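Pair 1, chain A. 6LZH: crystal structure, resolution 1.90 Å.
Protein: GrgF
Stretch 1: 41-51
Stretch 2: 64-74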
# COMPACT_ATOMS: atom_id res chain seq x y z
N PHE A 41 0.84 -7.40 -16.88
CA PHE A 41 1.91 -7.33 -15.89
C PHE A 41 3.24 -6.95 -16.53
O PHE A 41 3.73 -7.64 -17.43
CB PHE A 41 2.04 -8.68 -15.19
CG PHE A 41 3.14 -8.72 -14.17
CD1 PHE A 41 2.92 -8.21 -12.89
CD2 PHE A 41 4.38 -9.26 -14.48
CE1 PHE A 41 3.91 -8.25 -11.94
CE2 PHE A 41 5.39 -9.29 -13.53
CZ PHE A 41 5.15 -8.79 -12.25
N ASN A 42 3.83 -5.86 -16.05
CA ASN A 42 5.15 -5.40 -16.48
C ASN A 42 5.19 -5.10 -17.97
O ASN A 42 6.26 -5.14 -18.58
CB ASN A 42 6.23 -6.43 -16.12
CG ASN A 42 7.62 -5.80 -16.05
OD1 ASN A 42 7.75 -4.63 -15.71
ND2 ASN A 42 8.65 -6.58 -16.39
N MET A 43 4.03 -4.79 -18.58
CA MET A 43 3.96 -4.58 -20.02
C MET A 43 3.65 -3.11 -20.35
O MET A 43 2.93 -2.44 -19.60
CB MET A 43 2.89 -5.47 -20.66
CG MET A 43 3.27 -6.95 -20.73
SD MET A 43 4.84 -7.19 -21.63
CE MET A 43 4.33 -6.86 -23.33
N PRO A 44 4.18 -2.60 -21.45
CA PRO A 44 3.78 -1.28 -21.94
C PRO A 44 2.44 -1.37 -22.67
O PRO A 44 1.86 -2.43 -22.84
CB PRO A 44 4.92 -0.92 -22.90
CG PRO A 44 5.31 -2.24 -23.49
CD PRO A 44 5.17 -3.25 -22.35
N LYS A 45 1.96 -0.21 -23.10
CA LYS A 45 0.69 -0.09 -23.80
C LYS A 45 0.70 -0.71 -25.19
O LYS A 45 -0.36 -0.85 -25.81
CB LYS A 45 0.33 1.39 -23.92
CG LYS A 45 1.29 2.10 -24.86
CD LYS A 45 1.32 3.58 -24.63
CE LYS A 45 2.28 4.25 -25.61
NZ LYS A 45 3.69 3.86 -25.30
N ASP A 46 1.87 -1.10 -25.70
CA ASP A 46 2.07 -1.26 -27.14
C ASP A 46 1.40 -2.51 -27.71
O ASP A 46 1.02 -2.52 -28.88
CB ASP A 46 3.57 -1.27 -27.44
CG ASP A 46 4.18 0.11 -27.33
OD1 ASP A 46 4.16 0.68 -26.23
OD2 ASP A 46 4.67 0.64 -28.36
N ALA A 47 1.27 -3.58 -26.93
CA ALA A 47 0.81 -4.86 -27.47
C ALA A 47 -0.64 -5.13 -27.11
O ALA A 47 -1.04 -4.93 -25.96
CB ALA A 47 1.67 -6.02 -26.95
N ILE A 48 -1.41 -5.60 -28.10
CA ILE A 48 -2.78 -6.11 -27.98
C ILE A 48 -3.80 -5.00 -27.74
O ILE A 48 -4.79 -4.89 -28.47
CB ILE A 48 -2.89 -7.17 -26.85
CG1 ILE A 48 -1.85 -8.29 -27.04
CG2 ILE A 48 -4.30 -7.76 -26.85
CD1 ILE A 48 -1.96 -9.42 -26.00
N LEU A 49 -3.58 -4.20 -26.70
CA LEU A 49 -4.55 -3.16 -26.37
C LEU A 49 -4.80 -2.16 -27.49
O LEU A 49 -5.95 -1.69 -27.61
CB LEU A 49 -4.12 -2.44 -25.09
CG LEU A 49 -4.61 -3.05 -23.77
CD1 LEU A 49 -4.03 -4.46 -23.60
CD2 LEU A 49 -4.23 -2.19 -22.59
N PRO A 50 -3.81 -1.72 -28.28
CA PRO A 50 -4.12 -0.69 -29.29
C PRO A 50 -5.24 -1.08 -30.24
O PRO A 50 -6.09 -0.24 -30.57
CB PRO A 50 -2.78 -0.51 -30.02
CG PRO A 50 -1.77 -0.83 -28.98
CD PRO A 50 -2.36 -2.00 -28.24
N ASP A 51 -5.25 -2.34 -30.70
CA ASP A 51 -6.31 -2.76 -31.61
C ASP A 51 -7.65 -2.81 -30.90
O ASP A 51 -8.70 -2.51 -31.49
CB ASP A 51 -5.97 -4.11 -32.25
CG ASP A 51 -6.74 -4.35 -33.54
OD1 ASP A 51 -6.63 -3.52 -34.47
OD2 ASP A 51 -7.49 -5.34 -33.61
N LEU A 64 -8.02 6.19 -23.84
CA LEU A 64 -6.70 6.59 -23.35
C LEU A 64 -5.93 5.32 -23.01
O LEU A 64 -6.39 4.51 -22.19
CB LEU A 64 -6.80 7.49 -22.12
CG LEU A 64 -5.45 7.82 -21.45
CD1 LEU A 64 -4.50 8.64 -22.38
CD2 LEU A 64 -5.66 8.53 -20.12
N LEU A 65 -4.78 5.12 -23.64
CA LEU A 65 -3.94 3.96 -23.41
C LEU A 65 -2.57 4.48 -23.04
O LEU A 65 -1.93 5.14 -23.86
CB LEU A 65 -3.90 3.09 -24.67
CG LEU A 65 -3.03 1.85 -24.74
CD1 LEU A 65 -3.31 1.00 -23.52
CD2 LEU A 65 -3.31 1.07 -26.05
N TYR A 66 -2.10 4.19 -21.83
CA TYR A 66 -0.85 4.82 -21.40
C TYR A 66 0.09 3.83 -20.73
O TYR A 66 -0.31 2.76 -20.27
CB TYR A 66 -1.12 6.02 -20.50
CG TYR A 66 -1.68 5.78 -19.11
CD1 TYR A 66 -0.85 5.36 -18.07
CD2 TYR A 66 -3.00 6.06 -18.83
CE1 TYR A 66 -1.34 5.19 -16.80
CE2 TYR A 66 -3.52 5.90 -17.54
CZ TYR A 66 -2.68 5.47 -16.53
OH TYR A 66 -3.16 5.31 -15.25
N ASP A 67 1.38 4.20 -20.72
CA ASP A 67 2.40 3.39 -20.08
C ASP A 67 2.40 3.70 -18.59
O ASP A 67 2.48 4.89 -18.22
CB ASP A 67 3.79 3.64 -20.68
CG ASP A 67 3.96 3.03 -22.06
OD1 ASP A 67 3.48 1.90 -22.27
OD2 ASP A 67 4.60 3.66 -22.93
N PRO A 68 2.23 2.71 -17.72
CA PRO A 68 2.30 2.98 -16.28
C PRO A 68 3.68 3.49 -15.89
O PRO A 68 4.63 3.45 -16.67
CB PRO A 68 2.01 1.61 -15.64
CG PRO A 68 1.30 0.83 -16.72
CD PRO A 68 1.89 1.31 -18.01
N ARG A 69 3.77 3.99 -14.67
CA ARG A 69 5.03 4.45 -14.12
C ARG A 69 6.14 3.44 -14.35
O ARG A 69 5.97 2.24 -14.10
CB ARG A 69 4.87 4.69 -12.61
CG ARG A 69 6.01 5.47 -12.03
CD ARG A 69 7.13 4.59 -11.51
NE ARG A 69 6.79 3.93 -10.26
CZ ARG A 69 7.61 3.09 -9.64
NH1 ARG A 69 7.25 2.51 -8.50
NH2 ARG A 69 8.80 2.83 -10.18
N GLY A 70 7.29 3.93 -14.81
CA GLY A 70 8.48 3.09 -14.91
C GLY A 70 8.47 2.13 -16.07
O GLY A 70 9.27 1.20 -16.10
N ILE A 71 7.56 2.32 -17.02
CA ILE A 71 7.36 1.39 -18.12
C ILE A 71 7.33 2.18 -19.42
O ILE A 71 6.83 3.31 -19.44
CB ILE A 71 6.03 0.60 -17.93
CG1 ILE A 71 6.09 -0.26 -16.67
CG2 ILE A 71 5.69 -0.21 -19.16
CD1 ILE A 71 6.82 -1.58 -16.85
N GLY A 72 7.88 1.60 -20.50
CA GLY A 72 7.65 2.16 -21.82
C GLY A 72 8.18 3.58 -21.93
O GLY A 72 9.32 3.87 -21.56
N ALA A 73 7.32 4.49 -22.39
CA ALA A 73 7.67 5.90 -22.57
C ALA A 73 7.46 6.77 -21.33
O ALA A 73 7.79 7.96 -21.37
CB ALA A 73 6.86 6.48 -23.73
N SER A 74 6.92 6.22 -20.25
CA SER A 74 6.57 7.02 -19.08
C SER A 74 7.77 7.24 -18.17
O SER A 74 8.70 6.42 -18.13
CB SER A 74 5.43 6.37 -18.29
OG SER A 74 4.21 6.54 -18.99

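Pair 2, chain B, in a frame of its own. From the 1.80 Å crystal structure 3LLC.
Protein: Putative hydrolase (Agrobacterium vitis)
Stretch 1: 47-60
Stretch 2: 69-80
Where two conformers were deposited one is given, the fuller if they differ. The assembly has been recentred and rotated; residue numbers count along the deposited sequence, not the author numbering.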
# COMPACT_ATOMS: atom_id res chain seq x y z
N ARG B 47 -5.14 -3.11 -8.22
CA ARG B 47 -4.84 -3.47 -9.62
C ARG B 47 -3.39 -3.25 -10.09
O ARG B 47 -3.12 -3.37 -11.27
CB ARG B 47 -5.82 -2.76 -10.61
CG ARG B 47 -7.30 -3.17 -10.45
CD ARG B 47 -8.20 -2.50 -11.51
NE ARG B 47 -7.93 -2.98 -12.87
CZ ARG B 47 -8.39 -2.43 -14.00
NH1 ARG B 47 -9.19 -1.36 -13.97
NH2 ARG B 47 -8.06 -2.96 -15.17
N SER B 48 -2.44 -2.98 -9.19
CA SER B 48 -1.04 -2.83 -9.62
C SER B 48 -0.34 -4.20 -9.67
O SER B 48 -0.88 -5.23 -9.22
CB SER B 48 -0.26 -1.92 -8.64
OG SER B 48 -0.17 -2.54 -7.35
N ASP B 49 0.90 -4.18 -10.16
CA ASP B 49 1.74 -5.36 -9.93
C ASP B 49 3.16 -4.96 -9.62
O ASP B 49 3.57 -3.79 -9.71
CB ASP B 49 1.62 -6.46 -11.01
CG ASP B 49 2.29 -6.11 -12.31
OD1 ASP B 49 3.40 -5.54 -12.33
OD2 ASP B 49 1.72 -6.46 -13.35
N MSE B 50 3.89 -5.93 -9.10
CA MSE B 50 5.20 -5.62 -8.49
C MSE B 50 6.32 -5.29 -9.49
O MSE B 50 7.44 -4.94 -9.07
CB MSE B 50 5.61 -6.73 -7.51
CG MSE B 50 5.90 -8.01 -8.15
SE MSE B 50 6.52 -9.40 -6.85
CE MSE B 50 6.27 -10.90 -7.92
N THR B 51 6.04 -5.40 -10.80
CA THR B 51 6.99 -5.01 -11.84
C THR B 51 6.77 -3.54 -12.32
O THR B 51 7.42 -3.09 -13.25
CB THR B 51 6.89 -5.95 -13.08
OG1 THR B 51 5.61 -5.78 -13.70
CG2 THR B 51 7.09 -7.40 -12.68
N GLY B 52 5.86 -2.81 -11.68
CA GLY B 52 5.61 -1.40 -11.99
C GLY B 52 6.80 -0.46 -11.77
O GLY B 52 7.73 -0.77 -11.00
N THR B 53 6.78 0.69 -12.44
CA THR B 53 7.91 1.64 -12.39
C THR B 53 8.34 2.05 -11.00
O THR B 53 9.53 2.01 -10.69
CB THR B 53 7.56 2.94 -13.16
OG1 THR B 53 7.32 2.56 -14.52
CG2 THR B 53 8.71 3.95 -13.11
N LYS B 54 7.38 2.46 -10.17
CA LYS B 54 7.71 2.95 -8.80
C LYS B 54 8.33 1.82 -7.94
O LYS B 54 9.33 2.06 -7.22
CB LYS B 54 6.52 3.57 -8.11
CG LYS B 54 6.08 4.95 -8.65
CD LYS B 54 4.96 5.57 -7.79
CE LYS B 54 3.62 4.82 -7.76
NZ LYS B 54 2.92 4.87 -9.12
N ALA B 55 7.76 0.63 -8.04
CA ALA B 55 8.28 -0.56 -7.33
C ALA B 55 9.71 -0.88 -7.72
O ALA B 55 10.57 -1.13 -6.84
CB ALA B 55 7.36 -1.79 -7.53
N LEU B 56 9.99 -0.87 -9.04
CA LEU B 56 11.33 -1.15 -9.53
C LEU B 56 12.34 -0.10 -9.07
O LEU B 56 13.52 -0.43 -8.82
CB LEU B 56 11.37 -1.25 -11.08
CG LEU B 56 10.72 -2.47 -11.74
CD1 LEU B 56 10.76 -2.34 -13.31
CD2 LEU B 56 11.40 -3.78 -11.29
N GLU B 57 11.89 1.17 -9.00
CA GLU B 57 12.74 2.27 -8.54
C GLU B 57 13.10 2.13 -7.06
O GLU B 57 14.26 2.39 -6.68
CB GLU B 57 12.11 3.64 -8.82
CG GLU B 57 12.15 4.00 -10.33
CD GLU B 57 13.51 4.39 -10.87
OE1 GLU B 57 14.47 4.68 -10.12
OE2 GLU B 57 13.63 4.44 -12.11
N MSE B 58 12.12 1.72 -6.26
CA MSE B 58 12.36 1.45 -4.80
C MSE B 58 13.43 0.36 -4.67
O MSE B 58 14.40 0.55 -3.97
CB MSE B 58 11.09 0.97 -4.08
CG MSE B 58 11.25 0.86 -2.54
SE MSE B 58 10.07 -0.36 -1.69
CE MSE B 58 10.91 -1.97 -2.40
N ASP B 59 13.26 -0.75 -5.37
CA ASP B 59 14.27 -1.82 -5.39
C ASP B 59 15.67 -1.35 -5.83
O ASP B 59 16.68 -1.75 -5.22
CB ASP B 59 13.81 -2.97 -6.27
CG ASP B 59 14.88 -4.07 -6.39
OD1 ASP B 59 15.01 -4.88 -5.44
OD2 ASP B 59 15.59 -4.11 -7.41
N ASP B 60 15.74 -0.53 -6.90
CA ASP B 60 17.00 -0.02 -7.42
C ASP B 60 17.71 0.87 -6.39
O ASP B 60 18.93 0.73 -6.17
CB ASP B 60 16.78 0.76 -8.72
CG ASP B 60 18.07 1.28 -9.30
OD1 ASP B 60 18.79 0.48 -9.93
OD2 ASP B 60 18.37 2.47 -9.12
N ALA B 69 15.21 -5.11 0.19
CA ALA B 69 13.98 -4.77 -0.54
C ALA B 69 13.05 -5.98 -0.67
O ALA B 69 13.51 -7.08 -1.01
CB ALA B 69 14.32 -4.21 -1.92
N ILE B 70 11.76 -5.78 -0.36
CA ILE B 70 10.72 -6.80 -0.54
C ILE B 70 9.60 -6.24 -1.44
O ILE B 70 9.08 -5.17 -1.18
CB ILE B 70 10.10 -7.28 0.79
CG1 ILE B 70 11.14 -7.98 1.65
CG2 ILE B 70 8.89 -8.21 0.54
CD1 ILE B 70 10.71 -8.22 3.09
N ARG B 71 9.26 -7.00 -2.49
CA ARG B 71 8.02 -6.74 -3.25
C ARG B 71 7.21 -8.02 -3.30
O ARG B 71 7.81 -9.12 -3.25
CB ARG B 71 8.34 -6.32 -4.68
CG ARG B 71 9.07 -4.97 -4.79
CD ARG B 71 9.59 -4.72 -6.22
NE ARG B 71 10.74 -5.54 -6.57
CZ ARG B 71 10.98 -6.06 -7.77
NH1 ARG B 71 10.13 -5.93 -8.78
NH2 ARG B 71 12.08 -6.77 -7.94
N PHE B 72 5.88 -7.90 -3.37
CA PHE B 72 5.00 -9.06 -3.53
C PHE B 72 3.72 -8.64 -4.29
O PHE B 72 3.40 -7.45 -4.36
CB PHE B 72 4.64 -9.66 -2.18
CG PHE B 72 3.77 -8.78 -1.35
CD1 PHE B 72 4.31 -7.71 -0.63
CD2 PHE B 72 2.38 -8.97 -1.30
CE1 PHE B 72 3.51 -6.86 0.09
CE2 PHE B 72 1.56 -8.12 -0.55
CZ PHE B 72 2.15 -7.05 0.15
N ASP B 73 3.05 -9.62 -4.89
CA ASP B 73 1.76 -9.40 -5.59
C ASP B 73 0.61 -9.79 -4.67
O ASP B 73 0.57 -10.90 -4.13
CB ASP B 73 1.68 -10.19 -6.89
CG ASP B 73 2.42 -9.49 -8.09
OD1 ASP B 73 2.39 -8.24 -8.16
OD2 ASP B 73 2.98 -10.23 -8.95
N TYR B 74 -0.34 -8.87 -4.51
CA TYR B 74 -1.59 -9.20 -3.80
C TYR B 74 -2.31 -10.38 -4.46
O TYR B 74 -2.13 -10.63 -5.66
CB TYR B 74 -2.53 -8.01 -3.80
CG TYR B 74 -2.04 -6.72 -3.15
CD1 TYR B 74 -1.76 -6.66 -1.78
CD2 TYR B 74 -1.95 -5.54 -3.88
CE1 TYR B 74 -1.35 -5.46 -1.20
CE2 TYR B 74 -1.55 -4.34 -3.28
CZ TYR B 74 -1.26 -4.31 -1.93
OH TYR B 74 -0.85 -3.14 -1.35
N SER B 75 -3.07 -11.16 -3.68
CA SER B 75 -3.91 -12.18 -4.28
C SER B 75 -4.80 -11.53 -5.37
O SER B 75 -5.24 -10.39 -5.23
CB SER B 75 -4.79 -12.91 -3.24
OG SER B 75 -5.62 -12.03 -2.51
N GLY B 76 -5.02 -12.27 -6.46
CA GLY B 76 -5.80 -11.78 -7.59
C GLY B 76 -5.04 -10.90 -8.58
O GLY B 76 -5.60 -10.49 -9.61
N HIS B 77 -3.78 -10.63 -8.28
CA HIS B 77 -2.93 -9.71 -9.06
C HIS B 77 -1.65 -10.43 -9.51
O HIS B 77 -1.12 -11.31 -8.81
CB HIS B 77 -2.44 -8.54 -8.20
CG HIS B 77 -3.51 -7.61 -7.68
ND1 HIS B 77 -4.51 -8.01 -6.80
CD2 HIS B 77 -3.66 -6.27 -7.84
CE1 HIS B 77 -5.23 -6.95 -6.46
NE2 HIS B 77 -4.74 -5.89 -7.07
N GLY B 78 -1.12 -10.01 -10.66
CA GLY B 78 0.18 -10.45 -11.12
C GLY B 78 0.46 -11.96 -11.02
O GLY B 78 -0.24 -12.78 -11.61
N ALA B 79 1.57 -12.30 -10.34
CA ALA B 79 2.08 -13.67 -10.31
C ALA B 79 1.47 -14.50 -9.17
O ALA B 79 1.74 -15.71 -9.09
CB ALA B 79 3.68 -13.69 -10.23
N SER B 80 0.68 -13.88 -8.32
CA SER B 80 0.05 -14.58 -7.17
C SER B 80 -1.22 -15.38 -7.53
O SER B 80 -1.78 -15.21 -8.63
CB SER B 80 -0.23 -13.61 -6.04
OG SER B 80 1.00 -13.18 -5.47
O HOH W 1 0.11 -6.72 -6.90
O HOH W 2 -2.50 -7.15 -11.61
O HOH W 3 12.75 -6.35 -4.66

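Pair 1 and pair 2 share a backbone framework in which a loop leading into a helix packs against the end of a strand and the two turns that follow it; the 14 central residues superpose with an RMSD of 0.7 Å. In both, a type II turn (Pro A68 to Ile A71; Tyr B74 to His B77) runs directly into a type II' turn (Ile A71 to Ser A74; His B77 to Ser B80). The loops approach the second turn closely: Pro A44 and Gly A72 in pair 1, and the matching Asp B49 and Gly B78 in pair 2, have their CA atoms 5.2 and 5.5 Å apart.

The shared centre is an aspartate, Asp A67 or Asp B73, whose carboxylate ties the turn to the loop. OD2 accepts a backbone N-H within its own stretch, with Ala A73 N to Asp A67 OD2 and Ala B79 N to Asp B73 OD2 both at 2.9 Å. OD1 accepts one from the other stretch: Lys A45 N donates to Asp A67 OD1 at 2.7 Å, and Met B50 N to Asp B73 OD1 at 2.9 Å. A matching serine spans both turns, Ser A74 OG bonding to Asp A67 O at 2.5 Å and Ser B80 OG to Asp B73 O at 2.7 Å. The glycines Gly A72 and Gly B78 have positive phi, and a CB on either would clash with the aspartate OD2.

Around this core the side chains diverge. Lys A45 reaches its ammonium out to the aspartate, forming a salt bridge from NZ to Asp A67 OD2 at 2.5 Å. Its counterpart, the selenomethionine Met B50, offers no charge; its CE lies 3.5 Å from Asp B73 OD2, and its SE packs 3.7 Å from Phe B72 CA.

At the strand, Leu A65 makes an apolar contact, its CD1 lying 3.4 Å from Leu A49 CD2. The matching Arg B71 instead extends across the helix toward the loop before it and donates from NH1 to Met B50 O at 2.9 Å, while water 3 links its NE (2.9 Å) to Asp B59 OD1 (2.8 Å). Its CD still packs 3.9 Å from CB of Ala B55, the smaller residue that matches Leu A49.

Ile A71 and His B77 both point toward the loop. Ile A71 fills the space with methyl groups, CG2 lying 3.9 Å from Pro A44 CB, whereas the imidazole of His B77 accepts a hydrogen bond at its edge, from Arg B47 N to NE2 at 3.0 Å.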